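Local coordinates for protein chitinase A (Cycas revoluta, PDB 4MNK) that probably hydrolyses chitin as a class V chitinase of glycoside hydrolase family 18, and here holds chains of N-acetylglucosamine, at residues A[28-33]-A[153-158]; A[56-61]-A[69-74]; A[175-180]-A[222-227]. All blocks are in the same frame, centred on the assembly; numbering follows the deposited sequence.

Interaction 1: A[28-33]-A[153-158]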
# COMPACT_ATOMS: atom_id res chain seq x y z
N PHE A 28 -5.21 8.43 11.93
CA PHE A 28 -5.30 7.04 11.48
C PHE A 28 -6.09 6.18 12.45
O PHE A 28 -6.19 6.49 13.64
CB PHE A 28 -3.90 6.44 11.30
CG PHE A 28 -3.08 7.16 10.27
CD1 PHE A 28 -3.21 6.84 8.93
CD2 PHE A 28 -2.18 8.16 10.64
CE1 PHE A 28 -2.46 7.51 7.96
CE2 PHE A 28 -1.43 8.83 9.68
CZ PHE A 28 -1.57 8.50 8.34
N THR A 29 -6.66 5.09 11.92
CA THR A 29 -7.25 4.04 12.74
C THR A 29 -6.31 2.84 12.82
O THR A 29 -6.33 2.10 13.81
CB THR A 29 -8.61 3.57 12.18
OG1 THR A 29 -8.43 3.06 10.86
CG2 THR A 29 -9.61 4.72 12.15
N HIS A 30 -5.49 2.65 11.79
CA HIS A 30 -4.57 1.51 11.70
C HIS A 30 -3.25 1.93 11.09
O HIS A 30 -3.22 2.64 10.08
CB HIS A 30 -5.18 0.36 10.89
CG HIS A 30 -6.44 -0.19 11.48
ND1 HIS A 30 -7.65 0.44 11.38
CD2 HIS A 30 -6.66 -1.31 12.21
CE1 HIS A 30 -8.57 -0.27 12.01
NE2 HIS A 30 -7.99 -1.34 12.52
N LEU A 31 -2.16 1.51 11.72
CA LEU A 31 -0.82 1.80 11.23
C LEU A 31 -0.04 0.51 11.04
O LEU A 31 -0.03 -0.35 11.92
CB LEU A 31 -0.08 2.75 12.18
CG LEU A 31 -0.58 4.19 12.16
CD1 LEU A 31 -0.07 4.93 13.39
CD2 LEU A 31 -0.16 4.90 10.88
N TYR A 32 0.59 0.38 9.88
CA TYR A 32 1.33 -0.82 9.52
C TYR A 32 2.83 -0.59 9.63
O TYR A 32 3.34 0.46 9.24
CB TYR A 32 1.03 -1.22 8.08
CG TYR A 32 -0.33 -1.83 7.78
CD1 TYR A 32 -1.52 -1.20 8.14
CD2 TYR A 32 -0.40 -3.03 7.07
CE1 TYR A 32 -2.76 -1.78 7.83
CE2 TYR A 32 -1.63 -3.59 6.75
CZ TYR A 32 -2.79 -2.97 7.13
OH TYR A 32 -3.99 -3.55 6.79
N TYR A 33 3.51 -1.61 10.16
CA TYR A 33 4.96 -1.69 10.14
C TYR A 33 5.37 -2.49 8.90
O TYR A 33 4.94 -3.63 8.74
CB TYR A 33 5.44 -2.39 11.41
CG TYR A 33 6.94 -2.49 11.59
CD1 TYR A 33 7.60 -1.69 12.52
CD2 TYR A 33 7.71 -3.40 10.85
CE1 TYR A 33 8.97 -1.78 12.71
CE2 TYR A 33 9.09 -3.48 11.03
CZ TYR A 33 9.71 -2.67 11.96
OH TYR A 33 11.07 -2.75 12.16
N ARG A 153 -9.13 -12.31 17.76
CA ARG A 153 -8.29 -12.81 16.68
C ARG A 153 -7.49 -11.68 16.03
O ARG A 153 -7.95 -10.54 15.95
CB ARG A 153 -9.07 -13.63 15.64
CG ARG A 153 -9.92 -12.84 14.67
CD ARG A 153 -10.44 -13.75 13.56
NE ARG A 153 -11.34 -13.05 12.64
CZ ARG A 153 -12.67 -12.99 12.78
NH1 ARG A 153 -13.27 -13.60 13.80
NH2 ARG A 153 -13.39 -12.33 11.89
N LEU A 154 -6.28 -12.02 15.61
CA LEU A 154 -5.47 -11.11 14.83
C LEU A 154 -6.23 -10.70 13.57
O LEU A 154 -6.92 -11.52 12.97
CB LEU A 154 -4.16 -11.78 14.44
CG LEU A 154 -3.13 -11.99 15.55
CD1 LEU A 154 -2.05 -12.95 15.09
CD2 LEU A 154 -2.53 -10.66 16.00
N LEU A 155 -6.11 -9.43 13.20
CA LEU A 155 -6.59 -8.98 11.91
C LEU A 155 -5.71 -9.60 10.82
O LEU A 155 -4.54 -9.90 11.06
CB LEU A 155 -6.56 -7.46 11.81
CG LEU A 155 -7.40 -6.66 12.82
CD1 LEU A 155 -7.05 -5.19 12.73
CD2 LEU A 155 -8.90 -6.86 12.61
N LEU A 156 -6.29 -9.80 9.65
CA LEU A 156 -5.54 -10.30 8.50
C LEU A 156 -5.93 -9.51 7.27
O LEU A 156 -7.10 -9.45 6.89
CB LEU A 156 -5.79 -11.79 8.28
CG LEU A 156 -5.03 -12.42 7.11
CD1 LEU A 156 -3.52 -12.36 7.33
CD2 LEU A 156 -5.49 -13.84 6.85
N THR A 157 -4.93 -8.88 6.65
CA THR A 157 -5.14 -8.14 5.42
C THR A 157 -4.09 -8.54 4.39
O THR A 157 -3.14 -9.26 4.71
CB THR A 157 -5.11 -6.60 5.66
OG1 THR A 157 -3.80 -6.18 6.06
CG2 THR A 157 -6.12 -6.20 6.73
N GLU A 158 -4.28 -8.12 3.15
CA GLU A 158 -3.25 -8.29 2.14
C GLU A 158 -3.27 -7.14 1.14
O GLU A 158 -4.32 -6.51 0.93
CB GLU A 158 -3.39 -9.63 1.41
CG GLU A 158 -4.44 -9.62 0.30
CD GLU A 158 -4.69 -10.98 -0.31
OE1 GLU A 158 -5.10 -11.02 -1.49
OE2 GLU A 158 -4.48 -12.01 0.37
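The hydroxyl of Thr-157 is held by two partners: Tyr-32 OH donates a hydrogen bond to Thr-157 OG1 at 2.7 Å, and Asp-116 OD1 is hydrogen-bonded to the same OG1. Tyr-32 and Thr-157 reach for each other from opposite directions, and OG1 lies in the plane of the phenol ring, just beyond its rim. Thr-157 turns its oxygen to the tyrosine by setting OG1 between its backbone N and carbonyl carbon (chi1 66°). That rotation still brings the methyl CG2 to within 3.4 Å of Tyr-32 OH, so the phenol oxygen meets both branches of the threonine. Asn-188 ND2 is a further hydrogen-bonding partner of Tyr-32 OH, which gives this buried oxygen both a donor and an acceptor.

Nearer the start of both strands the contact turns apolar. The methyl Leu-155 CD1 reaches the imidazole at an oblique angle, 3.9 Å from His-30 CD2, with the two side chains crossing at roughly a right angle. Thr-29 OG1 holds the other flank of the ring through a 2.8 Å hydrogen bond to His-30 ND1, which helps fix its rotation, and Trp-186 packs edge-to-face against it.

The backbones stay well apart, with the CA atoms of Tyr-32 and Thr-157 separated by 10.6 Å. Strands 30-36 and 155-161 are not neighbours; 70-77 and 114-119 run between them. Inward-pointing side chains meeting across such a gap form the interior of a TIM barrel, and Asp-116 opens the DxDxE signature of family 18, whose Asp-118 and Glu-120 line the glycan pocket.

Interaction 2: A[56-61]-A[69-74]; sequences EDFTPT and VKTLIS
Thr-59 on the helix and Thr-71 on the strand cross obliquely and bring their hydroxyls together, Thr-59 OG1 to Thr-71 OG1 at 2.7 Å, in a hydrogen bond that either could donate. The methyls lie beside this bond, Thr-59 CG2 being 3.8 Å from Thr-71 CG2, so the pair meets with both its polar and its apolar branches. Thr-71 points its CB at the helix and places OG1 between its backbone N and carbonyl carbon (chi1 61°), which leaves CG2 to the aromatic neighbour. There Phe-58 and Thr-71 run side by side with opposite headings, the ring atom Phe-58 CE2 obliquely placed 3.8 Å from Thr-71 CG2.

Helix 52-63 is the connection between parallel strands 30-36 and 70-77, a beta-alpha-beta unit of the TIM barrel, and this contact seats it on the outside of the second strand. The ring of Phe-58 also meets Trp-10 and packs on Pro-20 and Phe-112, extending the apolar layer. With an alanine in place of Thr-59, the hydroxyl of Thr-71 would probably lose its polar mate in a buried setting and a small gap would open beside its methyl.

The helix is kinked at Pro-60, whose N has no bond to the turn before. The next residue, Thr-61, gives both its N, at 3.0 Å, and its OG1 to Asp-57 O, the hydroxyl standing well above the carbonyl plane.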
# COMPACT_ATOMS: atom_id res chain seq x y z
N GLU A 56 9.40 -3.65 18.32
CA GLU A 56 8.74 -3.72 19.62
C GLU A 56 8.17 -2.37 20.05
O GLU A 56 7.06 -2.30 20.57
CB GLU A 56 9.72 -4.23 20.69
CG GLU A 56 9.10 -4.26 22.08
CD GLU A 56 10.09 -4.54 23.20
OE1 GLU A 56 9.63 -4.63 24.35
OE2 GLU A 56 11.31 -4.66 22.94
N ASP A 57 8.93 -1.30 19.83
CA ASP A 57 8.55 0.02 20.31
C ASP A 57 7.49 0.69 19.44
O ASP A 57 6.83 1.63 19.88
CB ASP A 57 9.77 0.94 20.41
CG ASP A 57 10.68 0.59 21.58
OD1 ASP A 57 10.34 -0.29 22.40
OD2 ASP A 57 11.76 1.21 21.66
N PHE A 58 7.32 0.20 18.21
CA PHE A 58 6.43 0.82 17.23
C PHE A 58 5.02 1.06 17.78
O PHE A 58 4.51 2.18 17.74
CB PHE A 58 6.36 -0.03 15.96
CG PHE A 58 5.48 0.55 14.88
CD1 PHE A 58 5.96 1.56 14.04
CD2 PHE A 58 4.18 0.09 14.69
CE1 PHE A 58 5.16 2.10 13.04
CE2 PHE A 58 3.37 0.62 13.69
CZ PHE A 58 3.86 1.62 12.87
N THR A 59 4.39 0.00 18.29
CA THR A 59 2.99 0.09 18.69
C THR A 59 2.77 0.97 19.94
O THR A 59 1.94 1.88 19.89
CB THR A 59 2.32 -1.30 18.79
OG1 THR A 59 2.44 -1.96 17.52
CG2 THR A 59 0.85 -1.18 19.16
N PRO A 60 3.52 0.73 21.04
CA PRO A 60 3.40 1.65 22.17
C PRO A 60 3.67 3.11 21.79
O PRO A 60 2.99 4.01 22.29
CB PRO A 60 4.45 1.15 23.16
CG PRO A 60 4.60 -0.29 22.83
CD PRO A 60 4.44 -0.38 21.35
N THR A 61 4.62 3.35 20.89
CA THR A 61 4.95 4.71 20.47
C THR A 61 3.79 5.38 19.74
O THR A 61 3.38 6.48 20.12
CB THR A 61 6.22 4.76 19.61
OG1 THR A 61 7.35 4.45 20.43
CG2 THR A 61 6.43 6.14 19.00
N VAL A 69 -5.71 3.85 18.21
CA VAL A 69 -5.10 3.33 16.99
C VAL A 69 -4.63 1.89 17.17
O VAL A 69 -4.17 1.51 18.25
CB VAL A 69 -3.96 4.27 16.46
CG1 VAL A 69 -2.63 4.03 17.19
CG2 VAL A 69 -3.77 4.09 14.95
N LYS A 70 -4.80 1.08 16.13
CA LYS A 70 -4.33 -0.30 16.13
C LYS A 70 -3.21 -0.46 15.11
O LYS A 70 -3.03 0.39 14.24
CB LYS A 70 -5.48 -1.26 15.81
CG LYS A 70 -6.57 -1.29 16.87
CD LYS A 70 -7.60 -2.36 16.57
CE LYS A 70 -8.78 -2.29 17.54
NZ LYS A 70 -8.39 -2.56 18.95
N THR A 71 -2.45 -1.54 15.24
CA THR A 71 -1.30 -1.76 14.36
C THR A 71 -1.31 -3.14 13.73
O THR A 71 -1.87 -4.09 14.29
CB THR A 71 0.03 -1.55 15.09
OG1 THR A 71 0.13 -2.50 16.15
CG2 THR A 71 0.15 -0.12 15.63
N LEU A 72 -0.69 -3.24 12.57
CA LEU A 72 -0.47 -4.51 11.90
C LEU A 72 0.97 -4.55 11.43
O LEU A 72 1.59 -3.52 11.18
CB LEU A 72 -1.41 -4.70 10.70
CG LEU A 72 -2.92 -4.86 10.98
CD1 LEU A 72 -3.63 -3.51 11.15
CD2 LEU A 72 -3.58 -5.67 9.87
N ILE A 73 1.52 -5.76 11.32
CA ILE A 73 2.84 -5.92 10.74
C ILE A 73 2.71 -6.59 9.37
O ILE A 73 2.06 -7.63 9.24
CB ILE A 73 3.82 -6.65 11.71
CG1 ILE A 73 5.23 -6.74 11.10
CG2 ILE A 73 3.28 -8.01 12.14
CD1 ILE A 73 6.33 -6.97 12.12
N SER A 74 3.29 -5.95 8.36
CA SER A 74 3.22 -6.44 6.99
C SER A 74 4.44 -7.30 6.67
O SER A 74 5.57 -6.93 6.96
CB SER A 74 3.11 -5.27 6.01
OG SER A 74 2.98 -5.72 4.67

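Interaction 3: A[175-180]-A[222-227]; sequences YPVQFI and ESFLAA
Val-177, in the opening turn of helix 177-183, and Ala-227, at the far end of segment 222-227, bring the backbones within 6.7 Å of each other, CA to CA, with Pro-176 at the N-cap just before the valine. Both methyls of Val-177 are used on segment 222-227. CG1 packs on the methyl of Ala-227, 3.9 Å from its CB, and also comes up to the edge of the Phe-224 ring, near the ring plane, at 4.3 Å from CD2. With CG1 anti to the carbonyl carbon (chi1 -59°), the second methyl, CG2, sits between the backbone N and the carbonyl carbon of its own residue and rests against the backbone carbonyl of Ala-227, 3.3 Å from its O. The small side chain of Ala-227 is consistent with the valine lying so near the main chain.

Beside this pair two aromatic rings meet. Tyr-175 and Phe-224 have centroids 5.9 Å apart and planes inclined at 37°, an oblique meeting that is neither a stack nor edge-to-face. Tyr-175 CD1 lies 4.0 Å from Phe-224 CE2. Phe-224 holds CG anti to its carbonyl carbon (chi1 -78°), which carries the ring across to Tyr-175 and Val-177; it also packs on Val-160 and Leu-234 of the barrel strands.

The phenol oxygen of Tyr-175 is hydrogen-bonded to the backbone N of Tyr-161, a residue that lines one of the glycan pockets. Its backbone carbonyl O bonds separately to Gln-164 NE2. Between the two segments the contact is almost entirely carbon on carbon, the one polar atom met being Ala-227 O, which a methyl touches without a hydrogen bond, so the two segments are held here by shape and by burial of carbon surface rather than by directed bonds.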
# COMPACT_ATOMS: atom_id res chain seq x y z
N TYR A 175 -7.95 -12.46 -8.47
CA TYR A 175 -8.17 -12.59 -7.03
C TYR A 175 -9.52 -13.23 -6.76
O TYR A 175 -10.54 -12.78 -7.28
CB TYR A 175 -8.08 -11.23 -6.34
CG TYR A 175 -6.70 -10.62 -6.34
CD1 TYR A 175 -6.35 -9.65 -7.27
CD2 TYR A 175 -5.74 -11.02 -5.41
CE1 TYR A 175 -5.07 -9.08 -7.27
CE2 TYR A 175 -4.46 -10.46 -5.40
CZ TYR A 175 -4.13 -9.49 -6.34
OH TYR A 175 -2.88 -8.92 -6.34
N PRO A 176 -9.53 -14.31 -5.95
CA PRO A 176 -10.79 -14.96 -5.61
C PRO A 176 -11.51 -14.17 -4.52
O PRO A 176 -11.19 -14.31 -3.34
CB PRO A 176 -10.36 -16.35 -5.12
CG PRO A 176 -8.96 -16.15 -4.61
CD PRO A 176 -8.36 -15.01 -5.39
N VAL A 177 -12.48 -13.34 -4.92
CA VAL A 177 -13.03 -12.33 -4.00
C VAL A 177 -13.85 -12.89 -2.84
O VAL A 177 -13.81 -12.36 -1.74
CB VAL A 177 -13.80 -11.19 -4.73
CG1 VAL A 177 -12.88 -10.48 -5.71
CG2 VAL A 177 -15.05 -11.71 -5.42
N GLN A 178 -14.60 -13.97 -3.09
CA GLN A 178 -15.39 -14.60 -2.04
C GLN A 178 -14.47 -15.24 -0.99
O GLN A 178 -14.69 -15.08 0.21
CB GLN A 178 -16.34 -15.64 -2.63
CG GLN A 178 -17.32 -16.23 -1.64
CD GLN A 178 -18.00 -17.46 -2.17
OE1 GLN A 178 -17.36 -18.49 -2.40
NE2 GLN A 178 -19.31 -17.37 -2.38
N PHE A 179 -13.44 -15.94 -1.47
CA PHE A 179 -12.39 -16.49 -0.62
C PHE A 179 -11.77 -15.41 0.26
O PHE A 179 -11.66 -15.57 1.48
CB PHE A 179 -11.31 -17.14 -1.51
CG PHE A 179 -10.09 -17.60 -0.76
CD1 PHE A 179 -9.97 -18.92 -0.35
CD2 PHE A 179 -9.04 -16.72 -0.49
CE1 PHE A 179 -8.84 -19.35 0.34
CE2 PHE A 179 -7.91 -17.14 0.19
CZ PHE A 179 -7.81 -18.46 0.61
N ILE A 180 -11.37 -14.31 -0.37
CA ILE A 180 -10.74 -13.19 0.33
C ILE A 180 -11.67 -12.56 1.37
O ILE A 180 -11.26 -12.31 2.50
CB ILE A 180 -10.24 -12.12 -0.68
CG1 ILE A 180 -9.02 -12.64 -1.45
CG2 ILE A 180 -9.91 -10.82 0.03
CD1 ILE A 180 -8.62 -11.79 -2.65
N GLU A 222 -13.95 -0.76 -9.52
CA GLU A 222 -15.10 -1.32 -10.24
C GLU A 222 -14.93 -2.83 -10.46
O GLU A 222 -15.88 -3.59 -10.28
CB GLU A 222 -15.31 -0.62 -11.59
CG GLU A 222 -15.82 0.84 -11.51
CD GLU A 222 -17.30 0.96 -11.18
OE1 GLU A 222 -17.70 1.98 -10.59
OE2 GLU A 222 -18.06 0.04 -11.52
N SER A 223 -13.73 -3.25 -10.83
CA SER A 223 -13.46 -4.66 -11.14
C SER A 223 -13.61 -5.58 -9.93
O SER A 223 -14.14 -6.69 -10.05
CB SER A 223 -12.09 -4.84 -11.80
OG SER A 223 -11.02 -4.75 -10.87
N PHE A 224 -13.16 -5.12 -8.76
CA PHE A 224 -13.34 -5.89 -7.53
C PHE A 224 -14.81 -5.99 -7.14
O PHE A 224 -15.29 -7.06 -6.75
CB PHE A 224 -12.52 -5.29 -6.39
CG PHE A 224 -11.06 -5.63 -6.44
CD1 PHE A 224 -10.13 -4.70 -6.89
CD2 PHE A 224 -10.61 -6.89 -6.03
CE1 PHE A 224 -8.77 -5.02 -6.94
CE2 PHE A 224 -9.25 -7.21 -6.07
CZ PHE A 224 -8.34 -6.27 -6.53
N LEU A 225 -15.53 -4.88 -7.25
CA LEU A 225 -16.95 -4.83 -6.91
C LEU A 225 -17.80 -5.68 -7.85
O LEU A 225 -18.72 -6.37 -7.41
CB LEU A 225 -17.45 -3.39 -6.88
CG LEU A 225 -16.83 -2.54 -5.75
CD1 LEU A 225 -17.16 -1.07 -5.94
CD2 LEU A 225 -17.29 -3.02 -4.39
N ALA A 226 -17.47 -5.65 -9.14
CA ALA A 226 -18.17 -6.44 -10.15
C ALA A 226 -17.96 -7.94 -9.96
O ALA A 226 -18.84 -8.74 -10.27
CB ALA A 226 -17.74 -6.03 -11.55
N ALA A 227 -16.79 -8.31 -9.44
CA ALA A 227 -16.48 -9.71 -9.13
C ALA A 227 -17.24 -10.21 -7.91
O ALA A 227 -17.40 -11.42 -7.72
CB ALA A 227 -14.98 -9.89 -8.94

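From the N terminus, the first segment met is 28-33, on strand 30-36; it waits some 120 residues for its partner 153-158, so interaction 1 closes a long loop. Inside that loop interaction 2 closes a short one, seating helix 52-63 on strand 70-77. The two meet directly because strands 30-36 and 70-77 are neighbours: Leu-31 N probably bonds to Lys-70 O at 2.9 Å. Interaction 3 follows in series after interaction 1, closing a 41-residue excursion. It touches interaction 1 through Glu-158, which packs on Tyr-175 and Ile-180, but lies about 13 Å from interaction 2 at the nearest atoms. Interaction 1 thus spans the barrel interior, interaction 2 sets helix on strand, and interaction 3 joins segments outside the barrel.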